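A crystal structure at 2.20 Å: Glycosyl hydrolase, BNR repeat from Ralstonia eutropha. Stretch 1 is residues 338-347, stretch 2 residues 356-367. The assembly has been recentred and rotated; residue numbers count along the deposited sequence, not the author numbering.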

# COMPACT_ATOMS: atom_id res chain seq x y z
N TRP A 338 15.63 -6.33 14.65
CA TRP A 338 15.41 -4.98 14.16
C TRP A 338 14.81 -5.04 12.78
O TRP A 338 15.48 -4.84 11.76
CB TRP A 338 16.71 -4.17 14.23
CG TRP A 338 17.31 -4.30 15.55
CD1 TRP A 338 18.14 -5.29 15.97
CD2 TRP A 338 17.14 -3.43 16.65
NE1 TRP A 338 18.49 -5.11 17.25
CE2 TRP A 338 17.87 -3.98 17.72
CE3 TRP A 338 16.44 -2.25 16.84
CZ2 TRP A 338 17.91 -3.39 18.96
CZ3 TRP A 338 16.49 -1.65 18.07
CH2 TRP A 338 17.22 -2.21 19.12
N LEU A 339 13.50 -5.28 12.79
CA LEU A 339 12.69 -5.45 11.60
C LEU A 339 12.01 -4.18 11.10
O LEU A 339 11.37 -3.45 11.85
CB LEU A 339 11.63 -6.55 11.85
CG LEU A 339 12.04 -8.03 11.70
CD1 LEU A 339 13.25 -8.41 12.43
CD2 LEU A 339 10.86 -8.95 12.12
N THR A 340 12.17 -3.96 9.79
CA THR A 340 11.53 -2.87 9.08
C THR A 340 10.48 -3.48 8.15
O THR A 340 10.76 -4.44 7.45
CB THR A 340 12.58 -2.04 8.33
OG1 THR A 340 13.52 -1.54 9.30
CG2 THR A 340 11.94 -0.87 7.56
N VAL A 341 9.26 -2.96 8.19
CA VAL A 341 8.15 -3.42 7.34
C VAL A 341 7.67 -2.17 6.60
O VAL A 341 7.23 -1.21 7.22
CB VAL A 341 7.04 -4.13 8.16
CG1 VAL A 341 5.80 -4.55 7.28
CG2 VAL A 341 7.64 -5.33 8.85
N LYS A 342 7.85 -2.14 5.27
CA LYS A 342 7.51 -0.98 4.45
C LYS A 342 5.98 -0.92 4.19
O LYS A 342 5.25 -1.87 4.54
CB LYS A 342 8.34 -0.97 3.16
CG LYS A 342 9.83 -0.56 3.29
CD LYS A 342 10.56 -0.91 1.99
CE LYS A 342 11.69 0.05 1.58
NZ LYS A 342 12.78 0.22 2.52
N ARG A 343 5.53 0.20 3.61
CA ARG A 343 4.08 0.51 3.39
C ARG A 343 3.25 -0.52 2.71
O ARG A 343 2.09 -0.67 3.07
CB ARG A 343 3.89 1.65 2.40
CG ARG A 343 4.39 2.88 2.73
CD ARG A 343 4.72 3.64 1.45
NE ARG A 343 5.71 4.57 1.96
CZ ARG A 343 5.54 5.85 2.19
NH1 ARG A 343 4.45 6.48 1.84
NH2 ARG A 343 6.53 6.52 2.71
N GLN A 344 3.79 -1.09 1.63
CA GLN A 344 3.10 -2.08 0.82
C GLN A 344 3.47 -3.49 1.24
O GLN A 344 2.99 -4.45 0.63
CB GLN A 344 3.45 -1.89 -0.65
CG GLN A 344 2.98 -0.58 -1.28
CD GLN A 344 3.85 -0.18 -2.45
OE1 GLN A 344 5.06 -0.01 -2.28
NE2 GLN A 344 3.25 -0.04 -3.66
N ALA A 345 4.27 -3.63 2.28
CA ALA A 345 4.77 -4.94 2.71
C ALA A 345 3.89 -5.72 3.73
O ALA A 345 4.35 -6.72 4.28
CB ALA A 345 6.23 -4.81 3.19
N MSE A 346 2.66 -5.26 4.01
CA MSE A 346 1.67 -6.04 4.77
C MSE A 346 0.46 -6.24 3.89
O MSE A 346 0.11 -5.34 3.14
CB MSE A 346 1.12 -5.39 6.04
CG MSE A 346 2.00 -5.41 7.19
SE MSE A 346 1.01 -5.40 8.87
CE MSE A 346 0.21 -3.75 8.56
N THR A 347 -0.19 -7.40 4.02
CA THR A 347 -1.40 -7.71 3.29
C THR A 347 -2.20 -8.72 4.09
O THR A 347 -1.70 -9.32 5.06
CB THR A 347 -1.09 -8.28 1.89
OG1 THR A 347 -2.27 -8.31 1.08
CG2 THR A 347 -0.48 -9.68 1.98
N VAL A 356 -3.01 -12.88 7.76
CA VAL A 356 -2.26 -11.63 7.68
C VAL A 356 -0.78 -11.98 7.39
O VAL A 356 -0.24 -12.99 7.85
CB VAL A 356 -2.42 -10.79 8.97
CG1 VAL A 356 -1.79 -9.40 8.79
CG2 VAL A 356 -3.89 -10.66 9.36
N TYR A 357 -0.14 -11.14 6.61
CA TYR A 357 1.21 -11.45 6.14
C TYR A 357 2.04 -10.22 6.11
O TYR A 357 1.53 -9.15 5.86
CB TYR A 357 1.11 -11.97 4.69
CG TYR A 357 0.10 -13.08 4.50
CD1 TYR A 357 0.46 -14.42 4.67
CD2 TYR A 357 -1.24 -12.80 4.19
CE1 TYR A 357 -0.49 -15.45 4.55
CE2 TYR A 357 -2.17 -13.81 4.08
CZ TYR A 357 -1.79 -15.15 4.23
OH TYR A 357 -2.71 -16.18 4.11
N PHE A 358 3.34 -10.35 6.35
CA PHE A 358 4.22 -9.21 6.14
C PHE A 358 5.61 -9.61 5.67
O PHE A 358 6.07 -10.72 5.94
CB PHE A 358 4.27 -8.26 7.36
CG PHE A 358 4.94 -8.83 8.61
CD1 PHE A 358 6.32 -8.75 8.79
CD2 PHE A 358 4.18 -9.37 9.63
CE1 PHE A 358 6.93 -9.23 9.93
CE2 PHE A 358 4.80 -9.90 10.78
CZ PHE A 358 6.17 -9.80 10.93
N GLY A 359 6.28 -8.68 4.98
CA GLY A 359 7.62 -8.89 4.43
C GLY A 359 8.54 -7.84 4.97
O GLY A 359 8.20 -6.66 4.99
N THR A 360 9.74 -8.25 5.35
CA THR A 360 10.71 -7.36 5.95
C THR A 360 11.82 -6.98 4.96
O THR A 360 12.02 -7.65 3.96
CB THR A 360 11.33 -7.98 7.20
OG1 THR A 360 12.20 -9.02 6.81
CG2 THR A 360 10.26 -8.52 8.19
N THR A 361 12.52 -5.88 5.26
CA THR A 361 13.65 -5.44 4.45
C THR A 361 14.81 -6.45 4.57
O THR A 361 15.68 -6.48 3.73
CB THR A 361 14.10 -4.05 4.84
OG1 THR A 361 14.53 -4.05 6.22
CG2 THR A 361 12.94 -3.01 4.58
N GLY A 362 14.82 -7.26 5.64
CA GLY A 362 15.77 -8.34 5.83
C GLY A 362 15.44 -9.61 5.04
O GLY A 362 16.17 -10.59 5.14
N GLY A 363 14.31 -9.61 4.30
CA GLY A 363 13.94 -10.70 3.42
C GLY A 363 13.14 -11.85 3.95
O GLY A 363 13.18 -12.92 3.35
N GLU A 364 12.40 -11.64 5.02
CA GLU A 364 11.54 -12.66 5.62
C GLU A 364 10.08 -12.36 5.28
O GLU A 364 9.69 -11.21 5.21
CB GLU A 364 11.70 -12.66 7.14
CG GLU A 364 13.03 -13.25 7.64
CD GLU A 364 13.17 -13.18 9.15
OE1 GLU A 364 12.71 -12.21 9.77
OE2 GLU A 364 13.80 -14.05 9.74
N ILE A 365 9.30 -13.41 5.05
CA ILE A 365 7.87 -13.32 4.87
C ILE A 365 7.30 -14.07 6.05
O ILE A 365 7.61 -15.26 6.22
CB ILE A 365 7.32 -13.97 3.60
CG1 ILE A 365 7.83 -13.25 2.36
CG2 ILE A 365 5.79 -13.85 3.65
CD1 ILE A 365 7.10 -11.92 2.06
N TRP A 366 6.54 -13.34 6.90
CA TRP A 366 5.86 -13.90 8.08
C TRP A 366 4.39 -14.03 7.78
O TRP A 366 3.81 -13.13 7.19
CB TRP A 366 6.08 -13.04 9.30
CG TRP A 366 7.53 -13.08 9.75
CD1 TRP A 366 8.53 -12.32 9.29
CD2 TRP A 366 8.09 -13.93 10.75
NE1 TRP A 366 9.69 -12.60 9.94
CE2 TRP A 366 9.45 -13.60 10.85
CE3 TRP A 366 7.57 -14.94 11.57
CZ2 TRP A 366 10.33 -14.27 11.74
CZ3 TRP A 366 8.42 -15.58 12.46
CH2 TRP A 366 9.80 -15.24 12.54
N ALA A 367 3.79 -15.16 8.15
CA ALA A 367 2.37 -15.45 7.83
C ALA A 367 1.58 -15.84 9.06
O ALA A 367 2.11 -16.48 9.95
CB ALA A 367 2.27 -16.56 6.79
O HOH W 1 14.01 -5.81 8.27
O HOH W 2 9.34 -4.37 4.02

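The first strand of stretch 2 pairs antiparallel with the end of stretch 1, and together the two stretches bury 597 Å². Val 356 opens the strand with a CA-H...O contact, its CA 3.5 Å from Thr 347 O. That same carbonyl accepts a hydrogen bond from the next amide, Tyr 357 N to Thr 347 O at 2.9 Å, and the reciprocal bond, Thr 347 N to Tyr 357 O at 3.1 Å, closes the ring of a hydrogen-bonded antiparallel pair. The side chains of this pair share a face of the sheet, where Thr 347 CG2 lies 3.9 Å from Tyr 357 CB. Tyr 357 O also receives a CA-H...O contact from Met 346 CA at 3.3 Å.

Phe 358 faces Met 346, a selenomethionine, across a non-hydrogen-bonded pair, so the CA atoms draw in to 4.3 Å and both side chains leave on the face opposite to that of Thr 347 and Tyr 357. Met 346 CG packs 3.6 Å from Phe 358 CB before the end of its side chain leads away. The ring of Phe 358, at chi1 68° (p), meets Val 341 instead, with Phe 358 CD1 3.7 Å from Val 341 CG2. Both contacts are apolar and buried. Ala 345, the last residue of the type I turn that starts at Lys 342, turns its carbonyl to this strand: Ala 345 O accepts from Gly 359 N at 2.8 Å and lies 3.1 Å from Phe 358 CA.

At the carbonyl of Gly 359 a water bridges the stretches, accepting from Lys 342 N (3.0 Å) and donating to Gly 359 O (2.7 Å). Thr 360 begins a second type I turn, ending at Gly 363; its CA approaches Thr 340 O at 3.3 Å, and its methyl CG2 rests 4.0 Å from Leu 339 CG. Thr 361 points toward stretch 1 and anchors the turn there through a hydrogen bond from its N to Thr 340 O (3.2 Å). A second water reinforces this junction, accepting from Thr 340 N at 3.0 Å and bonding Thr 361 OG1 at 2.8 Å; its bond from Gly 362 N, 3.1 Å, is weak. Gly 363 has a positive phi of 88°, where a CB would jam against the preceding carbonyl. Glu 364 N then bonds back to Thr 360 OG1 (3.2 Å), while Glu 364 OE1 accepts from Trp 366 NE1 (3.0 Å). Leu 339 CD2 lies near both members of that pair, 4.4 Å from each of Glu 364 OE1 and Trp 366 NE1.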